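Local coordinates for protein phosphatase Slingshot homolog 2 (Homo sapiens, PDB 2NT2) that removes phosphate from phosphotyrosine, phosphoserine and phosphothreonine in proteins, activating cofilin, which then stimulates actin filament disassembly, at residues I53-E58 / V92-S97. The protein carries 1 engineered substitution. Residues are numbered along the deposited sequence; the frame is centred on the assembly and turned at random.
Sequences IRVYDE and VSRSAS. With SO4 (sulfate ion), chain D.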
loop_
_atom_site.group_PDB
_atom_site.type_symbol
_atom_site.label_atom_id
_atom_site.label_comp_id
_atom_site.label_asym_id
_atom_site.label_seq_id
_atom_site.Cartn_x
_atom_site.Cartn_y
_atom_site.Cartn_z
ATOM N N ILE A 53 1.766 -2.841 9.484
ATOM C CA ILE A 53 0.592 -2.093 9.909
ATOM C C ILE A 53 -0.478 -3.095 10.357
ATOM O O ILE A 53 -1.300 -3.560 9.572
ATOM C CB ILE A 53 0.057 -1.184 8.792
ATOM C CG1 ILE A 53 1.036 -0.156 8.237
ATOM C CG2 ILE A 53 -1.266 -0.540 9.189
ATOM C CD1 ILE A 53 1.873 0.687 9.161
ATOM N N ARG A 54 -0.396 -3.436 11.634
ATOM C CA ARG A 54 -0.982 -4.630 12.216
ATOM C C ARG A 54 -2.464 -4.454 12.528
ATOM O O ARG A 54 -2.884 -4.300 13.669
ATOM C CB ARG A 54 -0.180 -5.023 13.461
ATOM C CG ARG A 54 1.313 -4.788 13.230
ATOM C CD ARG A 54 2.168 -5.817 13.929
ATOM N NE ARG A 54 3.378 -5.208 14.500
ATOM C CZ ARG A 54 3.361 -4.364 15.524
ATOM N NH1 ARG A 54 2.223 -4.007 16.107
ATOM N NH2 ARG A 54 4.503 -3.859 15.982
ATOM N N VAL A 55 -3.231 -4.511 11.452
ATOM C CA VAL A 55 -4.613 -4.090 11.357
ATOM C C VAL A 55 -5.450 -5.094 10.582
ATOM O O VAL A 55 -4.952 -5.765 9.670
ATOM C CB VAL A 55 -4.637 -2.717 10.640
ATOM C CG1 VAL A 55 -5.484 -2.786 9.383
ATOM C CG2 VAL A 55 -5.091 -1.623 11.580
ATOM N N TYR A 56 -6.731 -5.237 10.929
ATOM C CA TYR A 56 -7.594 -6.142 10.176
ATOM C C TYR A 56 -8.418 -5.353 9.147
ATOM O O TYR A 56 -8.665 -4.157 9.300
ATOM C CB TYR A 56 -8.526 -6.930 11.073
ATOM C CG TYR A 56 -7.926 -7.889 12.061
ATOM C CD1 TYR A 56 -7.908 -7.596 13.420
ATOM C CD2 TYR A 56 -7.379 -9.100 11.663
ATOM C CE1 TYR A 56 -7.363 -8.466 14.345
ATOM C CE2 TYR A 56 -6.831 -9.978 12.578
ATOM C CZ TYR A 56 -6.823 -9.662 13.916
ATOM O OH TYR A 56 -6.278 -10.535 14.834
ATOM N N ASP A 57 -8.836 -6.051 8.100
ATOM C CA ASP A 57 -9.676 -5.509 7.043
ATOM C C ASP A 57 -11.132 -5.428 7.498
ATOM O O ASP A 57 -11.976 -6.215 7.062
ATOM C CB ASP A 57 -9.584 -6.389 5.790
ATOM C CG ASP A 57 -10.136 -5.704 4.553
ATOM O OD1 ASP A 57 -10.293 -4.467 4.582
ATOM O OD2 ASP A 57 -10.391 -6.417 3.555
ATOM N N GLU A 58 -11.399 -4.483 8.393
ATOM C CA GLU A 58 -12.711 -4.309 8.992
ATOM C C GLU A 58 -13.033 -2.827 9.217
ATOM O O GLU A 58 -12.120 -2.018 9.332
ATOM C CB GLU A 58 -12.821 -5.048 10.325
ATOM C CG GLU A 58 -11.510 -5.545 10.900
ATOM C CD GLU A 58 -11.422 -5.332 12.400
ATOM O OE1 GLU A 58 -10.925 -4.271 12.826
ATOM O OE2 GLU A 58 -11.873 -6.244 13.116
ATOM N N VAL A 92 -6.634 -5.799 -1.989
ATOM C CA VAL A 92 -7.884 -5.216 -2.465
ATOM C C VAL A 92 -8.346 -4.049 -1.609
ATOM O O VAL A 92 -8.896 -3.070 -2.112
ATOM C CB VAL A 92 -8.971 -6.313 -2.484
ATOM C CG1 VAL A 92 -10.352 -5.743 -2.219
ATOM C CG2 VAL A 92 -8.920 -7.056 -3.811
ATOM N N SER A 93 -8.128 -4.125 -0.301
ATOM C CA SER A 93 -8.691 -3.134 0.616
ATOM C C SER A 93 -7.643 -2.437 1.463
ATOM O O SER A 93 -7.374 -1.239 1.323
ATOM C CB SER A 93 -9.736 -3.834 1.494
ATOM O OG SER A 93 -10.393 -2.935 2.351
ATOM N N ARG A 94 -6.997 -3.160 2.373
ATOM C CA ARG A 94 -5.996 -2.513 3.226
ATOM C C ARG A 94 -4.827 -1.973 2.411
ATOM O O ARG A 94 -4.368 -0.844 2.611
ATOM C CB ARG A 94 -5.482 -3.492 4.279
ATOM C CG ARG A 94 -6.480 -3.819 5.383
ATOM C CD ARG A 94 -5.952 -4.955 6.252
ATOM N NE ARG A 94 -6.071 -6.249 5.584
ATOM C CZ ARG A 94 -5.701 -7.404 6.117
ATOM N NH1 ARG A 94 -5.179 -7.454 7.333
ATOM N NH2 ARG A 94 -5.861 -8.518 5.411
ATOM N N SER A 95 -4.312 -2.789 1.495
ATOM C CA SER A 95 -3.183 -2.390 0.667
ATOM C C SER A 95 -3.591 -1.327 -0.351
ATOM O O SER A 95 -2.878 -0.336 -0.500
ATOM C CB SER A 95 -2.570 -3.597 -0.037
ATOM O OG SER A 95 -3.543 -4.417 -0.649
ATOM N N ALA A 96 -4.723 -1.548 -1.024
ATOM C CA ALA A 96 -5.165 -0.624 -2.068
ATOM C C ALA A 96 -5.384 0.779 -1.504
ATOM O O ALA A 96 -4.883 1.751 -2.065
ATOM C CB ALA A 96 -6.416 -1.114 -2.772
ATOM N N SER A 97 -6.112 0.855 -0.394
ATOM C CA SER A 97 -6.409 2.114 0.262
ATOM C C SER A 97 -5.133 2.870 0.614
ATOM O O SER A 97 -5.014 4.066 0.353
ATOM C CB SER A 97 -7.217 1.877 1.544
ATOM O OG SER A 97 -8.217 0.898 1.340
HETATM S S SO4 D . -7.205 -7.150 2.040
HETATM O O1 SO4 D . -6.452 -8.372 2.283
HETATM O O2 SO4 D . -8.631 -7.433 1.890
HETATM O O3 SO4 D . -7.030 -6.230 3.168
HETATM O O4 SO4 D . -6.707 -6.516 0.815
#
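Asp57 and Arg94 bring the backbones closest, CA to CA 6.1 Å, where the irregular loop 53-58 passes the first turn of helix 94-107. Arg94 and Asp57 carry most of the contact, Arg94 with the larger share. Its side chain bends at chi3 (-76°), and the guanidinium edge joins the loop to a bound sulfate. NH1 gives a hydrogen bond to Val55 O (2.9 Å), in the plane of both the guanidinium and the carbonyl. NE points almost straight at sulfate O3 (2.6 Å, 177°), NH2 bonds sulfate O1, and NH2 also forms a salt bridge with Glu39. Asp57 CB lies over one face of the group, 3.5 Å from Arg94 NE, while Val55 CG1 packs against Arg94 CD. Asp57, its CG anti to the backbone N (chi1 -165°), receives a hydrogen bond from Ser93 OG on the syn side of OD1 (2.7 Å); Asn128 ND2 also binds OD1, which helps fix the carboxylate. Its other oxygen, OD2, comes within 2.6 Å of sulfate O2. At the helix start, Val92 N and Ser93 N both donate to sulfate O4, and Arg94 N to O3. Ser88 OG, from the engineered serine at the phosphocysteine nucleophile's position, and Met90 N also hydrogen-bond the sulfate. Residues 92-94 end the phosphate-binding P-loop of the protein-tyrosine phosphatase fold, with Arg94 its signature arginine; Asp57, beside the sulfate, is probably the general acid, as in other dual-specificity phosphatases.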